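Local coordinates for protein tannase (Lactobacillus plantarum, PDB 3WA7) that hydrolyses the galloyl ester bonds of tannins as an esterase (EC 3.1.1.20) of the alpha/beta-hydrolase fold, at residues Q25-R30 against V49-L54; T66-M71 against R104-V109; T154-T159 against D196-S201; H410-H415 against D454-D459. All blocks are in the same frame, centred on the assembly; numbering follows the deposited sequence. Where two conformers were deposited one is given.

Interaction 1 of 4, residues Q25-R30 against V49-L54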
loop_
_atom_site.group_PDB
_atom_site.type_symbol
_atom_site.label_atom_id
_atom_site.label_comp_id
_atom_site.label_asym_id
_atom_site.label_seq_id
_atom_site.Cartn_x
_atom_site.Cartn_y
_atom_site.Cartn_z
ATOM N N GLN A 25 -25.145 -9.844 10.921
ATOM C CA GLN A 25 -24.811 -10.575 12.138
ATOM C C GLN A 25 -23.410 -11.170 12.044
ATOM O O GLN A 25 -23.066 -11.816 11.057
ATOM C CB GLN A 25 -25.812 -11.710 12.370
ATOM C CG GLN A 25 -27.254 -11.273 12.586
ATOM C CD GLN A 25 -27.498 -10.682 13.961
ATOM O OE1 GLN A 25 -26.646 -10.758 14.849
ATOM N NE2 GLN A 25 -28.678 -10.099 14.149
ATOM N N TYR A 26 -22.605 -10.952 13.076
ATOM C CA TYR A 26 -21.254 -11.487 13.089
ATOM C C TYR A 26 -20.779 -11.712 14.515
ATOM O O TYR A 26 -21.472 -11.367 15.477
ATOM C CB TYR A 26 -20.299 -10.535 12.355
ATOM C CG TYR A 26 -20.146 -9.171 12.993
ATOM C CD1 TYR A 26 -19.043 -8.872 13.793
ATOM C CD2 TYR A 26 -21.095 -8.172 12.781
ATOM C CE1 TYR A 26 -18.886 -7.606 14.364
ATOM C CE2 TYR A 26 -20.946 -6.905 13.348
ATOM C CZ TYR A 26 -19.841 -6.630 14.137
ATOM O OH TYR A 26 -19.695 -5.376 14.693
ATOM N N TYR A 27 -19.606 -12.319 14.646
ATOM C CA TYR A 27 -19.014 -12.568 15.950
ATOM C C TYR A 27 -17.665 -11.881 15.975
ATOM O O TYR A 27 -17.012 -11.761 14.942
ATOM C CB TYR A 27 -18.841 -14.066 16.197
ATOM C CG TYR A 27 -20.110 -14.752 16.639
ATOM C CD1 TYR A 27 -21.161 -14.968 15.748
ATOM C CD2 TYR A 27 -20.267 -15.173 17.959
ATOM C CE1 TYR A 27 -22.340 -15.592 16.162
ATOM C CE2 TYR A 27 -21.438 -15.795 18.383
ATOM C CZ TYR A 27 -22.468 -16.001 17.481
ATOM O OH TYR A 27 -23.622 -16.622 17.908
ATOM N N ALA A 28 -17.250 -11.433 17.154
ATOM C CA ALA A 28 -15.983 -10.731 17.287
ATOM C C ALA A 28 -15.133 -11.223 18.452
ATOM O O ALA A 28 -15.649 -11.572 19.513
ATOM C CB ALA A 28 -16.245 -9.236 17.441
ATOM N N ALA A 29 -13.823 -11.255 18.230
ATOM C CA ALA A 29 -12.849 -11.649 19.244
ATOM C C ALA A 29 -11.802 -10.559 19.100
ATOM O O ALA A 29 -11.130 -10.476 18.072
ATOM C CB ALA A 29 -12.255 -13.015 18.927
ATOM N N ARG A 30 -11.667 -9.720 20.121
ATOM C CA ARG A 30 -10.745 -8.595 20.038
ATOM C C ARG A 30 -9.550 -8.575 20.976
ATOM O O ARG A 30 -9.491 -9.302 21.966
ATOM C CB ARG A 30 -11.515 -7.289 20.238
ATOM C CG ARG A 30 -12.751 -7.126 19.372
ATOM C CD ARG A 30 -13.355 -5.747 19.604
ATOM N NE ARG A 30 -14.512 -5.464 18.757
ATOM C CZ ARG A 30 -15.747 -5.905 18.978
ATOM N NH1 ARG A 30 -16.015 -6.668 20.029
ATOM N NH2 ARG A 30 -16.723 -5.560 18.151
ATOM N N VAL A 49 -16.171 -12.649 12.354
ATOM C CA VAL A 49 -16.705 -13.773 11.598
ATOM C C VAL A 49 -18.202 -13.692 11.330
ATOM O O VAL A 49 -18.984 -13.420 12.238
ATOM C CB VAL A 49 -16.440 -15.091 12.369
ATOM C CG1 VAL A 49 -16.893 -16.286 11.545
ATOM C CG2 VAL A 49 -14.961 -15.202 12.729
ATOM N N PRO A 50 -18.618 -13.920 10.072
ATOM C CA PRO A 50 -20.051 -13.874 9.760
ATOM C C PRO A 50 -20.745 -14.895 10.662
ATOM O O PRO A 50 -20.252 -16.010 10.831
ATOM C CB PRO A 50 -20.092 -14.273 8.289
ATOM C CG PRO A 50 -18.804 -13.670 7.761
ATOM C CD PRO A 50 -17.815 -14.062 8.844
ATOM N N ALA A 51 -21.881 -14.516 11.236
ATOM C CA ALA A 51 -22.610 -15.396 12.143
ATOM C C ALA A 51 -22.890 -16.789 11.580
ATOM O O ALA A 51 -22.895 -17.773 12.320
ATOM C CB ALA A 51 -23.922 -14.733 12.565
ATOM N N ALA A 52 -23.125 -16.873 10.275
ATOM C CA ALA A 52 -23.421 -18.152 9.638
ATOM C C ALA A 52 -22.371 -19.227 9.898
ATOM O O ALA A 52 -22.693 -20.413 9.945
ATOM C CB ALA A 52 -23.587 -17.957 8.138
ATOM N N TYR A 53 -21.121 -18.814 10.076
ATOM C CA TYR A 53 -20.032 -19.764 10.292
ATOM C C TYR A 53 -19.995 -20.388 11.684
ATOM O O TYR A 53 -19.121 -21.204 11.987
ATOM C CB TYR A 53 -18.703 -19.091 9.932
ATOM C CG TYR A 53 -18.683 -18.588 8.494
ATOM C CD1 TYR A 53 -17.738 -17.654 8.065
ATOM C CD2 TYR A 53 -19.640 -19.023 7.573
ATOM C CE1 TYR A 53 -17.758 -17.158 6.753
ATOM C CE2 TYR A 53 -19.666 -18.537 6.268
ATOM C CZ TYR A 53 -18.729 -17.604 5.863
ATOM O OH TYR A 53 -18.791 -17.103 4.578
ATOM N N LEU A 54 -20.945 -20.001 12.530
ATOM C CA LEU A 54 -21.060 -20.570 13.871
ATOM C C LEU A 54 -22.323 -21.428 13.880
ATOM O O LEU A 54 -22.728 -21.956 14.919
ATOM C CB LEU A 54 -21.181 -19.471 14.936
ATOM C CG LEU A 54 -19.915 -18.739 15.398
ATOM C CD1 LEU A 54 -18.931 -19.748 15.954
ATOM C CD2 LEU A 54 -19.297 -17.969 14.245
#
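Tyr27 meets Val49, Ala51 and Leu54 where the beta hairpin of strands 22-33 and 44-50 runs into a 3-10 turn. The hairpin belongs to the antiparallel end of the central sheet. Tyr27 and Val49 are a hydrogen-bonded pair: Tyr27 N gives to Val49 O at 2.7 Å, and Val49 N gives back to Tyr27 O at 2.9 Å. The Tyr27 and Val49 side chains share one side of the sheet. Tyr27 CB lies 4.0 Å from Val49 O. CG is anti to the carbonyl carbon (chi1 -80°), which carries the ring beside the turn 51-54. Leu54 CD2 touches Tyr27 CG and lies 3.8 Å from Tyr27 CD1. Leu54 CG sits over one face, a CH-pi contact 4.0 Å from the Tyr27 centroid. Ala51 CA lies in the ring plane at the edge, 3.9 Å from Tyr27 CD1, and Ala51 CB packs on Tyr27 CE1. An alanine in place of Tyr27 would probably leave Leu54 without the ring face and open a gap beside Ala51. The Tyr26 ring goes to the other side and packs on Leu102. Just past strand 44-50, Ala51 N binds Gln25 O at 3.0 Å, the donor 41° above the carbonyl plane.

Interaction 2 of 4, residues T66-M71 against R104-V109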
loop_
_atom_site.group_PDB
_atom_site.type_symbol
_atom_site.label_atom_id
_atom_site.label_comp_id
_atom_site.label_asym_id
_atom_site.label_seq_id
_atom_site.Cartn_x
_atom_site.Cartn_y
_atom_site.Cartn_z
ATOM N N THR A 66 -14.218 -22.589 4.043
ATOM C CA THR A 66 -13.748 -22.035 2.773
ATOM C C THR A 66 -13.728 -20.516 2.622
ATOM O O THR A 66 -13.242 -20.005 1.615
ATOM C CB THR A 66 -14.594 -22.583 1.612
ATOM O OG1 THR A 66 -15.924 -22.056 1.706
ATOM C CG2 THR A 66 -14.662 -24.100 1.672
ATOM N N ALA A 67 -14.250 -19.796 3.607
ATOM C CA ALA A 67 -14.302 -18.340 3.524
ATOM C C ALA A 67 -12.932 -17.680 3.420
ATOM O O ALA A 67 -11.991 -18.063 4.111
ATOM C CB ALA A 67 -15.058 -17.777 4.730
ATOM N N PRO A 68 -12.801 -16.682 2.530
ATOM C CA PRO A 68 -11.517 -15.995 2.390
ATOM C C PRO A 68 -11.274 -15.239 3.690
ATOM O O PRO A 68 -12.226 -14.862 4.377
ATOM C CB PRO A 68 -11.762 -15.028 1.230
ATOM C CG PRO A 68 -12.839 -15.690 0.438
ATOM C CD PRO A 68 -13.755 -16.231 1.503
ATOM N N ILE A 69 -10.012 -15.026 4.036
ATOM C CA ILE A 69 -9.688 -14.273 5.237
ATOM C C ILE A 69 -9.041 -12.967 4.792
ATOM O O ILE A 69 -7.884 -12.941 4.372
ATOM C CB ILE A 69 -8.721 -15.049 6.160
ATOM C CG1 ILE A 69 -9.386 -16.347 6.630
ATOM C CG2 ILE A 69 -8.346 -14.191 7.367
ATOM C CD1 ILE A 69 -8.507 -17.200 7.532
ATOM N N LEU A 70 -9.814 -11.889 4.855
ATOM C CA LEU A 70 -9.322 -10.571 4.467
ATOM C C LEU A 70 -8.533 -10.005 5.636
ATOM O O LEU A 70 -9.010 -10.020 6.772
ATOM C CB LEU A 70 -10.494 -9.641 4.151
ATOM C CG LEU A 70 -10.149 -8.257 3.595
ATOM C CD1 LEU A 70 -9.654 -8.395 2.161
ATOM C CD2 LEU A 70 -11.385 -7.367 3.638
HETATM N N MSE A 71 -7.326 -9.521 5.363
HETATM C CA MSE A 71 -6.493 -8.951 6.411
HETATM C C MSE A 71 -6.096 -7.533 6.037
HETATM O O MSE A 71 -5.027 -7.293 5.476
HETATM C CB MSE A 71 -5.253 -9.827 6.653
HETATM C CG MSE A 71 -5.609 -11.198 7.217
HETATM SE SE MSE A 71 -4.081 -12.222 7.828
HETATM C CE MSE A 71 -3.770 -11.320 9.518
ATOM N N ARG A 104 -20.357 -9.989 2.681
ATOM C CA ARG A 104 -19.944 -10.771 1.518
ATOM C C ARG A 104 -19.516 -12.195 1.887
ATOM O O ARG A 104 -19.250 -13.015 1.007
ATOM C CB ARG A 104 -18.788 -10.064 0.809
ATOM C CG ARG A 104 -18.485 -10.579 -0.584
ATOM C CD ARG A 104 -19.463 -10.011 -1.603
ATOM N NE ARG A 104 -19.022 -10.267 -2.971
ATOM C CZ ARG A 104 -19.332 -9.500 -4.010
ATOM N NH1 ARG A 104 -20.087 -8.423 -3.843
ATOM N NH2 ARG A 104 -18.877 -9.803 -5.218
ATOM N N GLY A 105 -19.440 -12.481 3.184
ATOM C CA GLY A 105 -19.062 -13.811 3.631
ATOM C C GLY A 105 -17.591 -14.007 3.951
ATOM O O GLY A 105 -17.138 -15.136 4.145
ATOM N N TYR A 106 -16.833 -12.918 4.009
ATOM C CA TYR A 106 -15.407 -13.022 4.315
ATOM C C TYR A 106 -15.153 -12.965 5.813
ATOM O O TYR A 106 -15.865 -12.279 6.547
ATOM C CB TYR A 106 -14.622 -11.862 3.696
ATOM C CG TYR A 106 -14.781 -11.671 2.208
ATOM C CD1 TYR A 106 -14.457 -10.452 1.619
ATOM C CD2 TYR A 106 -15.256 -12.695 1.388
ATOM C CE1 TYR A 106 -14.602 -10.248 0.254
ATOM C CE2 TYR A 106 -15.407 -12.502 0.015
ATOM C CZ TYR A 106 -15.079 -11.275 -0.542
ATOM O OH TYR A 106 -15.231 -11.061 -1.893
ATOM N N VAL A 107 -14.141 -13.698 6.261
ATOM C CA VAL A 107 -13.739 -13.638 7.654
ATOM C C VAL A 107 -12.735 -12.486 7.607
ATOM O O VAL A 107 -12.022 -12.325 6.614
ATOM C CB VAL A 107 -13.038 -14.936 8.109
ATOM C CG1 VAL A 107 -12.251 -14.693 9.398
ATOM C CG2 VAL A 107 -14.083 -16.018 8.350
ATOM N N VAL A 108 -12.694 -11.667 8.650
ATOM C CA VAL A 108 -11.768 -10.542 8.665
ATOM C C VAL A 108 -10.878 -10.549 9.898
ATOM O O VAL A 108 -11.357 -10.629 11.029
ATOM C CB VAL A 108 -12.517 -9.182 8.618
ATOM C CG1 VAL A 108 -11.509 -8.026 8.621
ATOM C CG2 VAL A 108 -13.403 -9.111 7.382
ATOM N N VAL A 109 -9.572 -10.496 9.671
ATOM C CA VAL A 109 -8.623 -10.439 10.773
ATOM C C VAL A 109 -7.894 -9.116 10.577
ATOM O O VAL A 109 -7.136 -8.942 9.622
ATOM C CB VAL A 109 -7.632 -11.622 10.745
ATOM C CG1 VAL A 109 -6.602 -11.467 11.865
ATOM C CG2 VAL A 109 -8.394 -12.932 10.928
#
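Ile69 and Leu70 pair in parallel with Val107 and Val108. This is the strand pairing of a beta-alpha-beta unit, strand 69-72, helix 95-103 and strand 107-111, in the alpha/beta-hydrolase sheet. The contact as a whole is buried. Its tight part is the backbone ladder. Val107 N bonds to Pro68 O and Leu70 N to Val107 O, both at 2.9 Å, and Val109 N continues to Leu70 O. On one side of the sheet Ile69 lies alongside Val107 and Val109, with Ile69 CG2 3.8 Å from Val109 CG2. Helix 131-145 covers this side through Val143. The Leu70 and Val108 side chains, on the other side, meet more loosely: Leu70 CB is 4.4 Å from Val108 CG2, and Ala101 of helix 95-103 packs on both. Toward the start of the pairing the Pro68 ring crosses the Tyr106 ring at a slant, Pro68 CD 3.8 Å from Tyr106 CD2; the Tyr106 hydroxyl is bound to Asp465. At the far end selenomethionine Met71 bends at its third torsion (chi3 77°), which brings Met71 CE to 3.7 Å from Val109 CG1.

Interaction 3 of 4, residues T154-T159 against D196-S201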
loop_
_atom_site.group_PDB
_atom_site.type_symbol
_atom_site.label_atom_id
_atom_site.label_comp_id
_atom_site.label_asym_id
_atom_site.label_seq_id
_atom_site.Cartn_x
_atom_site.Cartn_y
_atom_site.Cartn_z
ATOM N N THR A 154 -7.346 -20.525 5.847
ATOM C CA THR A 154 -6.043 -19.881 6.005
ATOM C C THR A 154 -5.188 -19.945 4.740
ATOM O O THR A 154 -4.105 -19.361 4.683
ATOM C CB THR A 154 -5.263 -20.485 7.189
ATOM O OG1 THR A 154 -5.063 -21.887 6.974
ATOM C CG2 THR A 154 -6.034 -20.273 8.485
ATOM N N ASN A 155 -5.682 -20.648 3.728
ATOM C CA ASN A 155 -4.981 -20.759 2.455
ATOM C C ASN A 155 -5.526 -19.701 1.500
ATOM O O ASN A 155 -5.126 -19.624 0.337
ATOM C CB ASN A 155 -5.183 -22.150 1.856
ATOM C CG ASN A 155 -4.587 -23.238 2.719
ATOM O OD1 ASN A 155 -3.395 -23.207 3.036
ATOM N ND2 ASN A 155 -5.410 -24.203 3.115
ATOM N N ARG A 156 -6.439 -18.884 2.012
ATOM C CA ARG A 156 -7.055 -17.819 1.231
ATOM C C ARG A 156 -6.959 -16.472 1.945
ATOM O O ARG A 156 -7.938 -15.726 2.040
ATOM C CB ARG A 156 -8.519 -18.163 0.953
ATOM C CG ARG A 156 -8.698 -19.418 0.118
ATOM C CD ARG A 156 -8.177 -19.231 -1.306
ATOM N NE ARG A 156 -8.410 -20.427 -2.114
ATOM C CZ ARG A 156 -7.568 -21.453 -2.208
ATOM N NH1 ARG A 156 -6.413 -21.442 -1.555
ATOM N NH2 ARG A 156 -7.897 -22.509 -2.942
ATOM N N ILE A 157 -5.768 -16.169 2.456
ATOM C CA ILE A 157 -5.530 -14.904 3.137
ATOM C C ILE A 157 -5.280 -13.852 2.069
ATOM O O ILE A 157 -4.457 -14.045 1.178
ATOM C CB ILE A 157 -4.297 -14.980 4.070
ATOM C CG1 ILE A 157 -4.606 -15.888 5.266
ATOM C CG2 ILE A 157 -3.913 -13.580 4.544
ATOM C CD1 ILE A 157 -3.424 -16.094 6.213
ATOM N N ILE A 158 -6.011 -12.749 2.153
ATOM C CA ILE A 158 -5.881 -11.669 1.191
ATOM C C ILE A 158 -5.662 -10.380 1.953
ATOM O O ILE A 158 -6.530 -9.938 2.699
ATOM C CB ILE A 158 -7.154 -11.539 0.328
ATOM C CG1 ILE A 158 -7.433 -12.873 -0.369
ATOM C CG2 ILE A 158 -6.979 -10.429 -0.713
ATOM C CD1 ILE A 158 -8.734 -12.908 -1.128
ATOM N N THR A 159 -4.487 -9.787 1.782
ATOM C CA THR A 159 -4.190 -8.542 2.473
ATOM C C THR A 159 -4.737 -7.347 1.706
ATOM O O THR A 159 -4.956 -7.411 0.496
ATOM C CB THR A 159 -2.670 -8.347 2.671
ATOM O OG1 THR A 159 -1.987 -8.578 1.430
ATOM C CG2 THR A 159 -2.146 -9.293 3.738
ATOM N N ASP A 196 3.310 -16.762 3.989
ATOM C CA ASP A 196 3.024 -16.515 2.583
ATOM C C ASP A 196 1.502 -16.428 2.504
ATOM O O ASP A 196 0.799 -17.084 3.277
ATOM C CB ASP A 196 3.549 -17.661 1.705
ATOM C CG ASP A 196 2.932 -19.001 2.056
ATOM O OD1 ASP A 196 2.101 -19.503 1.270
ATOM O OD2 ASP A 196 3.280 -19.553 3.121
ATOM N N ILE A 197 0.989 -15.609 1.594
ATOM C CA ILE A 197 -0.454 -15.448 1.472
ATOM C C ILE A 197 -0.984 -15.795 0.087
ATOM O O ILE A 197 -0.217 -16.051 -0.841
ATOM C CB ILE A 197 -0.879 -14.012 1.842
ATOM C CG1 ILE A 197 -0.200 -13.006 0.909
ATOM C CG2 ILE A 197 -0.520 -13.733 3.305
ATOM C CD1 ILE A 197 -0.580 -11.560 1.179
ATOM N N PHE A 198 -2.305 -15.788 -0.036
ATOM C CA PHE A 198 -2.988 -16.133 -1.279
ATOM C C PHE A 198 -3.083 -15.012 -2.314
ATOM O O PHE A 198 -2.819 -15.229 -3.496
ATOM C CB PHE A 198 -4.396 -16.636 -0.947
ATOM C CG PHE A 198 -5.214 -17.008 -2.154
ATOM C CD1 PHE A 198 -4.886 -18.122 -2.919
ATOM C CD2 PHE A 198 -6.334 -16.259 -2.504
ATOM C CE1 PHE A 198 -5.665 -18.489 -4.019
ATOM C CE2 PHE A 198 -7.122 -16.618 -3.605
ATOM C CZ PHE A 198 -6.786 -17.735 -4.361
ATOM N N ALA A 199 -3.467 -13.820 -1.877
ATOM C CA ALA A 199 -3.610 -12.710 -2.809
ATOM C C ALA A 199 -3.332 -11.368 -2.164
ATOM O O ALA A 199 -3.414 -11.216 -0.943
ATOM C CB ALA A 199 -5.013 -12.720 -3.409
ATOM N N VAL A 200 -3.018 -10.392 -3.008
ATOM C CA VAL A 200 -2.703 -9.047 -2.558
ATOM C C VAL A 200 -3.614 -7.986 -3.163
ATOM O O VAL A 200 -3.819 -7.954 -4.377
ATOM C CB VAL A 200 -1.251 -8.654 -2.946
ATOM C CG1 VAL A 200 -1.013 -7.166 -2.677
ATOM C CG2 VAL A 200 -0.254 -9.491 -2.174
ATOM N N SER A 201 -4.160 -7.131 -2.305
ATOM C CA SER A 201 -4.967 -6.005 -2.747
ATOM C C SER A 201 -4.213 -4.795 -2.210
ATOM O O SER A 201 -3.893 -4.729 -1.018
ATOM C CB SER A 201 -6.374 -6.033 -2.155
ATOM O OG SER A 201 -7.042 -4.825 -2.478
#
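The Phe198 ring has Arg156 on one face and Ile158 CG1 at its edge. Arg156 CD sits over the ring centre, 3.5 Å from the Phe198 centroid. The chain bends at chi2 (-67°), and beyond CD the guanidinium lies nearly flat on the same ring, planes 16° apart. Arg156 CZ is 4.5 Å from the Phe198 centroid, an off-centre cation-pi contact. Arg156 NH1 also bonds to Asn155 O at 2.9 Å, which helps hold the flat group. This pair lies at the entrance to parallel strands 157-160 and 199-203 of the alpha/beta-hydrolase sheet. Ile157 O accepts from both Phe198 N and Ala199 N. Thr159 O then takes Ser201 N at 2.9 Å. On the other side of the pairing, Ile157 CG2 meets Ile197 CG2 at 3.6 Å, and Ile197 CD1 comes to 3.3 Å from Thr159 OG1. That hydroxyl is bound to Ser169. A serine in place of Phe198 would probably leave Arg156 without the ring its CD and guanidinium lie on, with the Asn155 O bond still holding NH1. The entrance to the two strands is thus joined by apolar and backbone contacts inside, while at the partly exposed end the ring face would probably steady the arginine's charge.

Interaction 4 of 4, residues H410-H415 against D454-D459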
loop_
_atom_site.group_PDB
_atom_site.type_symbol
_atom_site.label_atom_id
_atom_site.label_comp_id
_atom_site.label_asym_id
_atom_site.label_seq_id
_atom_site.Cartn_x
_atom_site.Cartn_y
_atom_site.Cartn_z
ATOM N N HIS A 410 -1.763 -13.968 -6.963
ATOM C CA HIS A 410 -2.816 -13.059 -7.424
ATOM C C HIS A 410 -2.692 -11.657 -6.842
ATOM O O HIS A 410 -2.644 -11.489 -5.620
ATOM C CB HIS A 410 -4.176 -13.650 -7.053
ATOM C CG HIS A 410 -4.299 -15.107 -7.373
ATOM N ND1 HIS A 410 -4.361 -15.582 -8.665
ATOM C CD2 HIS A 410 -4.323 -16.197 -6.570
ATOM C CE1 HIS A 410 -4.417 -16.903 -8.645
ATOM N NE2 HIS A 410 -4.395 -17.301 -7.386
ATOM N N TRP A 411 -2.681 -10.656 -7.722
ATOM C CA TRP A 411 -2.534 -9.260 -7.312
ATOM C C TRP A 411 -3.561 -8.305 -7.916
ATOM O O TRP A 411 -3.913 -8.417 -9.092
ATOM C CB TRP A 411 -1.146 -8.737 -7.710
ATOM C CG TRP A 411 -0.002 -9.498 -7.134
ATOM C CD1 TRP A 411 0.329 -10.798 -7.389
ATOM C CD2 TRP A 411 0.952 -9.021 -6.179
ATOM N NE1 TRP A 411 1.426 -11.160 -6.647
ATOM C CE2 TRP A 411 1.830 -10.089 -5.896
ATOM C CE3 TRP A 411 1.151 -7.793 -5.535
ATOM C CZ2 TRP A 411 2.895 -9.970 -4.991
ATOM C CZ3 TRP A 411 2.211 -7.673 -4.635
ATOM C CH2 TRP A 411 3.068 -8.759 -4.373
ATOM N N ARG A 412 -4.020 -7.354 -7.107
ATOM C CA ARG A 412 -4.951 -6.327 -7.563
ATOM C C ARG A 412 -4.387 -5.000 -7.072
ATOM O O ARG A 412 -4.292 -4.754 -5.866
ATOM C CB ARG A 412 -6.360 -6.531 -7.003
ATOM C CG ARG A 412 -7.360 -5.508 -7.551
ATOM C CD ARG A 412 -8.790 -5.834 -7.137
ATOM N NE ARG A 412 -9.780 -4.997 -7.816
ATOM C CZ ARG A 412 -10.103 -3.758 -7.457
ATOM N NH1 ARG A 412 -9.517 -3.187 -6.414
ATOM N NH2 ARG A 412 -11.025 -3.090 -8.138
ATOM N N ILE A 413 -4.000 -4.152 -8.015
ATOM C CA ILE A 413 -3.410 -2.866 -7.688
ATOM C C ILE A 413 -4.192 -1.707 -8.287
ATOM O O ILE A 413 -4.618 -1.767 -9.442
ATOM C CB ILE A 413 -1.965 -2.790 -8.218
ATOM C CG1 ILE A 413 -1.150 -3.969 -7.673
ATOM C CG2 ILE A 413 -1.338 -1.451 -7.845
ATOM C CD1 ILE A 413 0.243 -4.062 -8.251
ATOM N N ARG A 414 -4.374 -0.659 -7.490
ATOM C CA ARG A 414 -5.080 0.539 -7.928
ATOM C C ARG A 414 -4.332 1.785 -7.461
ATOM O O ARG A 414 -3.767 1.806 -6.367
ATOM C CB ARG A 414 -6.507 0.571 -7.360
ATOM C CG ARG A 414 -7.463 -0.461 -7.946
ATOM C CD ARG A 414 -7.798 -0.135 -9.398
ATOM N NE ARG A 414 -8.763 -1.068 -9.982
ATOM C CZ ARG A 414 -8.477 -2.303 -10.388
ATOM N NH1 ARG A 414 -7.244 -2.782 -10.283
ATOM N NH2 ARG A 414 -9.430 -3.060 -10.921
ATOM N N HIS A 415 -4.308 2.807 -8.311
ATOM C CA HIS A 415 -3.681 4.086 -7.987
ATOM C C HIS A 415 -4.495 5.131 -8.739
ATOM O O HIS A 415 -4.588 5.080 -9.962
ATOM C CB HIS A 415 -2.219 4.143 -8.452
ATOM C CG HIS A 415 -1.520 5.414 -8.070
ATOM N ND1 HIS A 415 -0.701 5.515 -6.966
ATOM C CD2 HIS A 415 -1.562 6.651 -8.622
ATOM C CE1 HIS A 415 -0.269 6.759 -6.853
ATOM N NE2 HIS A 415 -0.777 7.467 -7.846
ATOM N N ASP A 454 -10.097 1.678 -1.034
ATOM C CA ASP A 454 -11.387 1.063 -0.712
ATOM C C ASP A 454 -12.601 1.797 -1.289
ATOM O O ASP A 454 -13.676 1.786 -0.690
ATOM C CB ASP A 454 -11.540 0.960 0.811
ATOM C CG ASP A 454 -10.550 -0.012 1.442
ATOM O OD1 ASP A 454 -9.495 -0.279 0.833
ATOM O OD2 ASP A 454 -10.822 -0.499 2.561
ATOM N N TYR A 455 -12.438 2.416 -2.454
ATOM C CA TYR A 455 -13.530 3.162 -3.082
ATOM C C TYR A 455 -14.264 2.377 -4.167
ATOM O O TYR A 455 -15.204 2.886 -4.780
ATOM C CB TYR A 455 -12.974 4.460 -3.679
ATOM C CG TYR A 455 -11.696 4.250 -4.460
ATOM C CD1 TYR A 455 -11.706 3.587 -5.685
ATOM C CD2 TYR A 455 -10.466 4.662 -3.945
ATOM C CE1 TYR A 455 -10.529 3.333 -6.380
ATOM C CE2 TYR A 455 -9.280 4.414 -4.632
ATOM C CZ TYR A 455 -9.320 3.747 -5.849
ATOM O OH TYR A 455 -8.150 3.476 -6.522
ATOM N N ASP A 456 -13.843 1.135 -4.387
ATOM C CA ASP A 456 -14.427 0.278 -5.417
ATOM C C ASP A 456 -14.692 -1.125 -4.883
ATOM O O ASP A 456 -14.362 -2.111 -5.541
ATOM C CB ASP A 456 -13.445 0.179 -6.582
ATOM C CG ASP A 456 -12.077 -0.305 -6.135
ATOM O OD1 ASP A 456 -11.897 -0.484 -4.912
ATOM O OD2 ASP A 456 -11.186 -0.502 -6.986
ATOM N N LEU A 457 -15.292 -1.221 -3.702
ATOM C CA LEU A 457 -15.545 -2.523 -3.093
ATOM C C LEU A 457 -16.301 -3.524 -3.965
ATOM O O LEU A 457 -16.054 -4.730 -3.883
ATOM C CB LEU A 457 -16.257 -2.338 -1.747
ATOM C CG LEU A 457 -15.474 -1.476 -0.747
ATOM C CD1 LEU A 457 -16.185 -1.488 0.600
ATOM C CD2 LEU A 457 -14.047 -2.002 -0.602
ATOM N N GLY A 458 -17.216 -3.038 -4.799
ATOM C CA GLY A 458 -17.959 -3.936 -5.667
ATOM C C GLY A 458 -17.027 -4.709 -6.586
ATOM O O GLY A 458 -17.173 -5.923 -6.766
ATOM N N ASP A 459 -16.055 -4.006 -7.162
ATOM C CA ASP A 459 -15.093 -4.633 -8.061
ATOM C C ASP A 459 -14.062 -5.450 -7.277
ATOM O O ASP A 459 -13.656 -6.522 -7.714
ATOM C CB ASP A 459 -14.369 -3.577 -8.902
ATOM C CG ASP A 459 -15.279 -2.905 -9.912
ATOM O OD1 ASP A 459 -14.808 -1.982 -10.612
ATOM O OD2 ASP A 459 -16.459 -3.297 -10.019
HETATM O O HOH W 1 -11.160 0.611 -9.392
HETATM O O HOH W 2 -11.943 -1.184 -11.327
#
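A salt-bridge network joins Arg412 and Arg414 of strand 410-414, in the parallel part of the alpha/beta-hydrolase sheet, to Asp456. Asp456 is at the N-cap position of helix 457-468, though its side chain makes no capping bond. Arg412 is extended from CG to NE and meets Asp456 tip to tip. Arg412 NH2 at 2.8 Å and NH1 at 3.2 Å both grip Asp456 OD2, end-on. The oxygen lies in the guanidinium plane, but the nitrogens come from above the carboxylate plane. Asp456 OD1 is held by Tyr203. The Arg414 guanidinium lies over one face of that of Arg412, Arg414 CZ 3.5 Å above its plane and offset toward the rim. The bridge from Arg414 to Asp456 OD2 is long, and water 1 links them, 3.0 Å from Arg414 NE and 2.7 Å from Asp456 OD2. Water 2 joins Arg414 NH2 to Asp459 OD1. Arg414 has its main acid partner in Asp442. Two cations so close would repel each other, so Asp456, Asp442 and Asp459 probably offset their charge.

From the N terminus, interaction 1 comes first and closes the hairpin of strands 22-33 and 44-50. Interaction 2 follows, closing the stretch that includes helix 95-103. Interaction 3 closes a longer one with helices 164-174 and 182-188, and interaction 4 brings the start of the last helix, 457-468, back to strand 410-414. All four are in series; none nests or crosses. All four reach one sheet. Tyr53 OH to Gly105 O, a hydrogen bond, joins interactions 1 and 2. Met71 N to Ile158 O links 2 to 3, and Val200 O to Arg412 N links 3 to 4. Thus the antiparallel edge is tied through the parallel core to the C-terminal helix.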